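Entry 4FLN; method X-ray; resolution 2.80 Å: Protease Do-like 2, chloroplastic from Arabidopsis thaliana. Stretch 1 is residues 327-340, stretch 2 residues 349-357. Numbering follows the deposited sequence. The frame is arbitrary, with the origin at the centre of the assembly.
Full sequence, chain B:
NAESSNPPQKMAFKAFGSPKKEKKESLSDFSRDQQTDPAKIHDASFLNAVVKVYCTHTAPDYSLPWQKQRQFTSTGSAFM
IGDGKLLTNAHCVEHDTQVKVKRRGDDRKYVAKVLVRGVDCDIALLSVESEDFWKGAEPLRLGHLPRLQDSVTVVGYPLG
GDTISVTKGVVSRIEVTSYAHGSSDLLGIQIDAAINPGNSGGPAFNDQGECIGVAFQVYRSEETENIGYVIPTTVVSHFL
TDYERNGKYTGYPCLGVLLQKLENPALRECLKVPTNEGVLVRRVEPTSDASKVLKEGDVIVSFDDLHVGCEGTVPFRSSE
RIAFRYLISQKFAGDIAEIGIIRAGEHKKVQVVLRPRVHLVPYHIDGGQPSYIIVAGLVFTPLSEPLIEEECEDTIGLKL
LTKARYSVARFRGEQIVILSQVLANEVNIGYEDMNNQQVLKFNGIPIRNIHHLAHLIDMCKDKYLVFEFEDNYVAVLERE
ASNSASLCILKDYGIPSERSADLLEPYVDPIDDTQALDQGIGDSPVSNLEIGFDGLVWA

Stretch 1, residues 327-340: LISQKFAGDIAEIG
Stretch 2 (349-357) KVQVVLRPR

Stretch 1 leaves a helix (Leu327 to Ser329), passes through a type II turn from Phe332 to Asp335, and enters a strand that pairs antiparallel with stretch 2; the strand axes run at 151° and approach to 4.6 Å. Ile336 faces Val353, Glu338 faces Gln351 and Gly340 faces Lys349 as non-hydrogen-bonded pairs. Between them, Ala337 and Val352 exchange two hydrogen bonds (N to O, 3.0 Å each way), as do Ile339 and Val350 (Ile339 N to Val350 O 2.8 Å, Val350 N to Ile339 O 3.0 Å). Hydrogen bonds also run from Leu354 N to Asp335 O, 2.9 Å, and Gly334 N to Leu354 O, 3.1 Å. Asp335 N to Phe332 O (2.9 Å) closes the turn, and Phe332 N to Asp335 OD2 (2.8 Å; Asp335 chi1 m) braces it. Phi/psi of 101/-15 calls for glycine at Gly334: a CB would jam against the preceding carbonyl; its CA lies 3.4 Å from Arg355 NH2, over one guanidinium face. On the Ala337, Ile339, Val350 and Val352 face, apolar contact sets Ile339 (m, t) CD1 3.8 Å from Val352 CG2 (Val352 t). Leu354 (m, t) brings CD1 4.0 Å from Ala337 CB and 3.5 Å from Lys331 CG, carbon against carbon. Ala333 CB meets Pro356 CD at 3.7 Å, also apolar. On the Ile336, Glu338, Lys349, Gln351 and Val353 face, carboxylate meets ammonium: Glu338 (m, t) and Lys349 (all t) form a salt bridge, Glu338 OE2 to Lys349 NZ 3.3 Å.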

ATOM      1  N   LEU B 327      21.515 -37.936   9.286  1.00 48.23           N
ATOM      2  CA  LEU B 327      22.650 -38.757   9.693  1.00 53.78           C
ATOM      3  C   LEU B 327      23.899 -37.902   9.708  1.00 52.91           C
ATOM      4  O   LEU B 327      24.666 -37.915  10.663  1.00 53.89           O
ATOM      5  CB  LEU B 327      22.853 -39.938   8.744  1.00 56.38           C
ATOM      6  CG  LEU B 327      21.754 -40.993   8.768  1.00 58.55           C
ATOM      7  CD1 LEU B 327      22.074 -42.123   7.803  1.00 57.91           C
ATOM      8  CD2 LEU B 327      21.589 -41.504  10.184  1.00 51.25           C
ATOM      9  N   ILE B 328      24.089 -37.151   8.633  1.00 54.39           N
ATOM     10  CA  ILE B 328      25.255 -36.303   8.498  1.00 53.75           C
ATOM     11  C   ILE B 328      25.386 -35.354   9.686  1.00 50.35           C
ATOM     12  O   ILE B 328      26.483 -35.134  10.198  1.00 52.15           O
ATOM     13  CB  ILE B 328      25.174 -35.494   7.204  1.00 50.52           C
ATOM     14  CG1 ILE B 328      25.146 -36.437   6.003  1.00 47.50           C
ATOM     15  CG2 ILE B 328      26.317 -34.511   7.118  1.00 45.98           C
ATOM     16  CD1 ILE B 328      24.852 -35.726   4.701  1.00 47.20           C
ATOM     17  N   SER B 329      24.259 -34.806  10.131  1.00 39.83           N
ATOM     18  CA  SER B 329      24.264 -33.808  11.191  1.00 42.30           C
ATOM     19  C   SER B 329      24.533 -34.404  12.580  1.00 52.50           C
ATOM     20  O   SER B 329      24.933 -33.696  13.502  1.00 57.84           O
ATOM     21  CB  SER B 329      22.940 -33.045  11.196  1.00 47.72           C
ATOM     22  OG  SER B 329      21.865 -33.906  11.538  1.00 59.14           O
ATOM     23  N   GLN B 330      24.316 -35.702  12.738  1.00 58.33           N
ATOM     24  CA  GLN B 330      24.482 -36.319  14.052  1.00 57.85           C
ATOM     25  C   GLN B 330      25.939 -36.653  14.349  1.00 55.73           C
ATOM     26  O   GLN B 330      26.267 -37.157  15.427  1.00 70.38           O
ATOM     27  CB  GLN B 330      23.582 -37.549  14.212  1.00 54.42           C
ATOM     28  CG  GLN B 330      22.233 -37.229  14.849  1.00 58.81           C
ATOM     29  CD  GLN B 330      22.367 -36.300  16.047  1.00 70.47           C
ATOM     30  OE1 GLN B 330      22.328 -35.072  15.909  1.00 86.02           O
ATOM     31  NE2 GLN B 330      22.539 -36.879  17.226  1.00 68.92           N
ATOM     32  N   LYS B 331      26.810 -36.359  13.393  1.00 43.61           N
ATOM     33  CA  LYS B 331      28.235 -36.593  13.559  1.00 48.56           C
ATOM     34  C   LYS B 331      28.872 -35.386  14.230  1.00 49.04           C
ATOM     35  O   LYS B 331      28.208 -34.385  14.480  1.00 57.32           O
ATOM     36  CB  LYS B 331      28.895 -36.838  12.195  1.00 56.78           C
ATOM     37  CG  LYS B 331      28.443 -38.108  11.460  1.00 54.66           C
ATOM     38  CD  LYS B 331      28.958 -39.375  12.144  1.00 49.97           C
ATOM     39  CE  LYS B 331      28.733 -40.602  11.278  1.00 50.29           C
ATOM     40  NZ  LYS B 331      29.100 -41.864  11.971  1.00 52.08           N
ATOM     41  N   PHE B 332      30.167 -35.470  14.503  1.00 47.24           N
ATOM     42  CA  PHE B 332      30.909 -34.317  15.008  1.00 47.11           C
ATOM     43  C   PHE B 332      31.994 -33.877  14.036  1.00 51.23           C
ATOM     44  O   PHE B 332      32.428 -34.646  13.181  1.00 49.32           O
ATOM     45  CB  PHE B 332      31.484 -34.610  16.391  1.00 38.56           C
ATOM     46  CG  PHE B 332      30.432 -34.754  17.447  1.00 54.95           C
ATOM     47  CD1 PHE B 332      29.995 -33.647  18.163  1.00 62.48           C
ATOM     48  CD2 PHE B 332      29.848 -35.982  17.698  1.00 49.74           C
ATOM     49  CE1 PHE B 332      29.006 -33.775  19.117  1.00 60.82           C
ATOM     50  CE2 PHE B 332      28.863 -36.114  18.650  1.00 50.36           C
ATOM     51  CZ  PHE B 332      28.439 -35.014  19.360  1.00 58.38           C
ATOM     52  N   ALA B 333      32.412 -32.626  14.138  1.00 57.44           N
ATOM     53  CA  ALA B 333      33.462 -32.149  13.255  1.00 57.83           C
ATOM     54  C   ALA B 333      34.651 -33.092  13.366  1.00 56.12           C
ATOM     55  O   ALA B 333      35.104 -33.410  14.464  1.00 68.18           O
ATOM     56  CB  ALA B 333      33.858 -30.730  13.607  1.00 62.77           C
ATOM     57  N   GLY B 334      35.133 -33.557  12.223  1.00 48.26           N
ATOM     58  CA  GLY B 334      36.280 -34.440  12.183  1.00 47.33           C
ATOM     59  C   GLY B 334      35.933 -35.903  11.988  1.00 47.72           C
ATOM     60  O   GLY B 334      36.806 -36.710  11.666  1.00 56.62           O
ATOM     61  N   ASP B 335      34.663 -36.253  12.181  1.00 43.76           N
ATOM     62  CA  ASP B 335      34.244 -37.652  12.103  1.00 47.52           C
ATOM     63  C   ASP B 335      34.331 -38.228  10.699  1.00 54.63           C
ATOM     64  O   ASP B 335      34.212 -37.510   9.705  1.00 66.31           O
ATOM     65  CB  ASP B 335      32.814 -37.828  12.608  1.00 48.59           C
ATOM     66  CG  ASP B 335      32.714 -37.797  14.114  1.00 61.87           C
ATOM     67  OD1 ASP B 335      33.772 -37.732  14.792  1.00 65.57           O
ATOM     68  OD2 ASP B 335      31.567 -37.857  14.614  1.00 62.82           O
ATOM     69  N   ILE B 336      34.519 -39.538  10.624  1.00 49.53           N
ATOM     70  CA  ILE B 336      34.495 -40.227   9.342  1.00 45.92           C
ATOM     71  C   ILE B 336      33.193 -41.009   9.160  1.00 41.59           C
ATOM     72  O   ILE B 336      32.742 -41.710  10.069  1.00 46.32           O
ATOM     73  CB  ILE B 336      35.703 -41.166   9.195  1.00 46.65           C
ATOM     74  CG1 ILE B 336      37.007 -40.362   9.291  1.00 52.44           C
ATOM     75  CG2 ILE B 336      35.616 -41.948   7.899  1.00 46.34           C
ATOM     76  CD1 ILE B 336      38.226 -41.036   8.671  1.00 40.37           C
ATOM     77  N   ALA B 337      32.586 -40.869   7.989  1.00 30.74           N
ATOM     78  CA  ALA B 337      31.425 -41.678   7.620  1.00 37.03           C
ATOM     79  C   ALA B 337      31.797 -42.635   6.497  1.00 38.95           C
ATOM     80  O   ALA B 337      32.521 -42.260   5.581  1.00 34.06           O
ATOM     81  CB  ALA B 337      30.260 -40.794   7.178  1.00 35.59           C
ATOM     82  N   GLU B 338      31.315 -43.871   6.573  1.00 39.44           N
ATOM     83  CA  GLU B 338      31.464 -44.796   5.460  1.00 35.59           C
ATOM     84  C   GLU B 338      30.322 -44.611   4.470  1.00 41.50           C
ATOM     85  O   GLU B 338      29.159 -44.560   4.845  1.00 52.64           O
ATOM     86  CB  GLU B 338      31.535 -46.230   5.957  1.00 41.17           C
ATOM     87  CG  GLU B 338      32.671 -46.466   6.936  1.00 51.13           C
ATOM     88  CD  GLU B 338      32.796 -47.914   7.343  1.00 54.44           C
ATOM     89  OE1 GLU B 338      33.482 -48.195   8.351  1.00 52.73           O
ATOM     90  OE2 GLU B 338      32.209 -48.771   6.649  1.00 53.67           O
ATOM     91  N   ILE B 339      30.658 -44.487   3.197  1.00 46.03           N
ATOM     92  CA  ILE B 339      29.642 -44.201   2.204  1.00 44.58           C
ATOM     93  C   ILE B 339      29.691 -45.183   1.037  1.00 44.08           C
ATOM     94  O   ILE B 339      30.695 -45.291   0.334  1.00 49.49           O
ATOM     95  CB  ILE B 339      29.758 -42.745   1.711  1.00 42.65           C
ATOM     96  CG1 ILE B 339      29.574 -41.778   2.886  1.00 43.98           C
ATOM     97  CG2 ILE B 339      28.741 -42.460   0.615  1.00 28.02           C
ATOM     98  CD1 ILE B 339      29.730 -40.312   2.527  1.00 30.13           C
ATOM     99  N   GLY B 340      28.610 -45.936   0.880  1.00 37.11           N
ATOM    100  CA  GLY B 340      28.414 -46.771  -0.287  1.00 43.84           C
ATOM    101  C   GLY B 340      28.072 -46.012  -1.555  1.00 46.90           C
ATOM    102  O   GLY B 340      27.088 -45.269  -1.614  1.00 49.87           O
ATOM    103  N   LYS B 349      32.982 -48.821  -1.845  1.00 40.32           N
ATOM    104  CA  LYS B 349      32.888 -48.196  -0.534  1.00 40.05           C
ATOM    105  C   LYS B 349      33.978 -47.133  -0.375  1.00 44.52           C
ATOM    106  O   LYS B 349      35.103 -47.331  -0.827  1.00 51.84           O
ATOM    107  CB  LYS B 349      33.016 -49.251   0.555  1.00 47.15           C
ATOM    108  CG  LYS B 349      32.332 -48.902   1.864  1.00 62.24           C
ATOM    109  CD  LYS B 349      32.168 -50.163   2.710  1.00 79.93           C
ATOM    110  CE  LYS B 349      31.144 -49.982   3.825  1.00 90.67           C
ATOM    111  NZ  LYS B 349      31.053 -51.194   4.694  1.00 91.21           N
ATOM    112  N   VAL B 350      33.642 -46.000   0.238  1.00 36.71           N
ATOM    113  CA  VAL B 350      34.638 -44.977   0.550  1.00 39.89           C
ATOM    114  C   VAL B 350      34.435 -44.367   1.941  1.00 47.19           C
ATOM    115  O   VAL B 350      33.356 -44.478   2.520  1.00 57.01           O
ATOM    116  CB  VAL B 350      34.659 -43.838  -0.497  1.00 38.68           C
ATOM    117  CG1 VAL B 350      34.482 -44.390  -1.893  1.00 32.27           C
ATOM    118  CG2 VAL B 350      33.590 -42.810  -0.189  1.00 50.71           C
ATOM    119  N   GLN B 351      35.477 -43.728   2.471  1.00 41.45           N
ATOM    120  CA  GLN B 351      35.377 -42.989   3.727  1.00 40.46           C
ATOM    121  C   GLN B 351      35.491 -41.488   3.463  1.00 44.29           C
ATOM    122  O   GLN B 351      36.258 -41.064   2.606  1.00 46.85           O
ATOM    123  CB  GLN B 351      36.480 -43.398   4.695  1.00 33.87           C
ATOM    124  CG  GLN B 351      36.551 -44.870   4.995  1.00 45.07           C
ATOM    125  CD  GLN B 351      37.662 -45.194   5.976  1.00 64.19           C
ATOM    126  OE1 GLN B 351      37.508 -45.009   7.184  1.00 67.78           O
ATOM    127  NE2 GLN B 351      38.793 -45.673   5.460  1.00 72.26           N
ATOM    128  N   VAL B 352      34.727 -40.690   4.203  1.00 41.59           N
ATOM    129  CA  VAL B 352      34.768 -39.244   4.050  1.00 37.28           C
ATOM    130  C   VAL B 352      34.836 -38.539   5.389  1.00 39.53           C
ATOM    131  O   VAL B 352      34.085 -38.859   6.303  1.00 50.82           O
ATOM    132  CB  VAL B 352      33.539 -38.716   3.314  1.00 41.67           C
ATOM    133  CG1 VAL B 352      33.694 -37.226   3.071  1.00 43.72           C
ATOM    134  CG2 VAL B 352      33.352 -39.451   1.999  1.00 44.87           C
ATOM    135  N   VAL B 353      35.747 -37.583   5.511  1.00 37.71           N
ATOM    136  CA  VAL B 353      35.776 -36.743   6.696  1.00 43.41           C
ATOM    137  C   VAL B 353      34.675 -35.704   6.560  1.00 47.50           C
ATOM    138  O   VAL B 353      34.499 -35.121   5.486  1.00 51.82           O
ATOM    139  CB  VAL B 353      37.127 -36.015   6.868  1.00 43.53           C
ATOM    140  CG1 VAL B 353      37.104 -35.144   8.128  1.00 37.20           C
ATOM    141  CG2 VAL B 353      38.280 -37.008   6.909  1.00 42.14           C
ATOM    142  N   LEU B 354      33.933 -35.481   7.641  1.00 41.11           N
ATOM    143  CA  LEU B 354      32.864 -34.494   7.641  1.00 44.75           C
ATOM    144  C   LEU B 354      33.239 -33.261   8.453  1.00 47.94           C
ATOM    145  O   LEU B 354      33.494 -33.348   9.648  1.00 48.08           O
ATOM    146  CB  LEU B 354      31.590 -35.099   8.218  1.00 46.99           C
ATOM    147  CG  LEU B 354      31.280 -36.513   7.754  1.00 48.98           C
ATOM    148  CD1 LEU B 354      30.071 -37.065   8.497  1.00 50.96           C
ATOM    149  CD2 LEU B 354      31.067 -36.515   6.261  1.00 38.45           C
ATOM    150  N   ARG B 355      33.265 -32.104   7.811  1.00 49.02           N
ATOM    151  CA  ARG B 355      33.487 -30.872   8.550  1.00 55.68           C
ATOM    152  C   ARG B 355      32.331 -29.908   8.329  1.00 52.24           C
ATOM    153  O   ARG B 355      31.583 -30.048   7.361  1.00 51.96           O
ATOM    154  CB  ARG B 355      34.833 -30.240   8.181  1.00 48.79           C
ATOM    155  CG  ARG B 355      36.025 -31.096   8.584  1.00 54.13           C
ATOM    156  CD  ARG B 355      37.059 -30.300   9.372  1.00 63.22           C
ATOM    157  NE  ARG B 355      37.032 -30.614  10.799  1.00 69.64           N
ATOM    158  CZ  ARG B 355      37.981 -31.291  11.440  1.00 59.97           C
ATOM    159  NH1 ARG B 355      39.042 -31.723  10.786  1.00 57.89           N
ATOM    160  NH2 ARG B 355      37.868 -31.531  12.738  1.00 61.91           N
ATOM    161  N   PRO B 356      32.162 -28.950   9.250  1.00 45.60           N
ATOM    162  CA  PRO B 356      31.134 -27.917   9.124  1.00 43.97           C
ATOM    163  C   PRO B 356      31.315 -27.138   7.834  1.00 44.50           C
ATOM    164  O   PRO B 356      32.436 -27.006   7.360  1.00 42.19           O
ATOM    165  CB  PRO B 356      31.385 -27.015  10.338  1.00 35.67           C
ATOM    166  CG  PRO B 356      32.689 -27.431  10.899  1.00 32.47           C
ATOM    167  CD  PRO B 356      32.883 -28.849  10.527  1.00 35.72           C
ATOM    168  N   ARG B 357      30.220 -26.651   7.267  1.00 52.33           N
ATOM    169  CA  ARG B 357      30.279 -25.931   6.004  1.00 55.20           C
ATOM    170  C   ARG B 357      31.224 -24.738   6.089  1.00 59.47           C
ATOM    171  O   ARG B 357      31.260 -24.039   7.103  1.00 50.14           O
ATOM    172  CB  ARG B 357      28.887 -25.457   5.606  1.00 53.71           C
ATOM    173  CG  ARG B 357      28.711 -25.285   4.119  1.00 62.99           C
ATOM    174  CD  ARG B 357      27.328 -25.735   3.680  1.00 68.62           C
ATOM    175  NE  ARG B 357      27.251 -25.853   2.229  1.00 72.68           N
ATOM    176  CZ  ARG B 357      26.970 -24.838   1.419  1.00 81.74           C
ATOM    177  NH1 ARG B 357      26.737 -23.636   1.924  1.00 89.66           N
ATOM    178  NH2 ARG B 357      26.919 -25.023   0.106  1.00 81.27           N
TER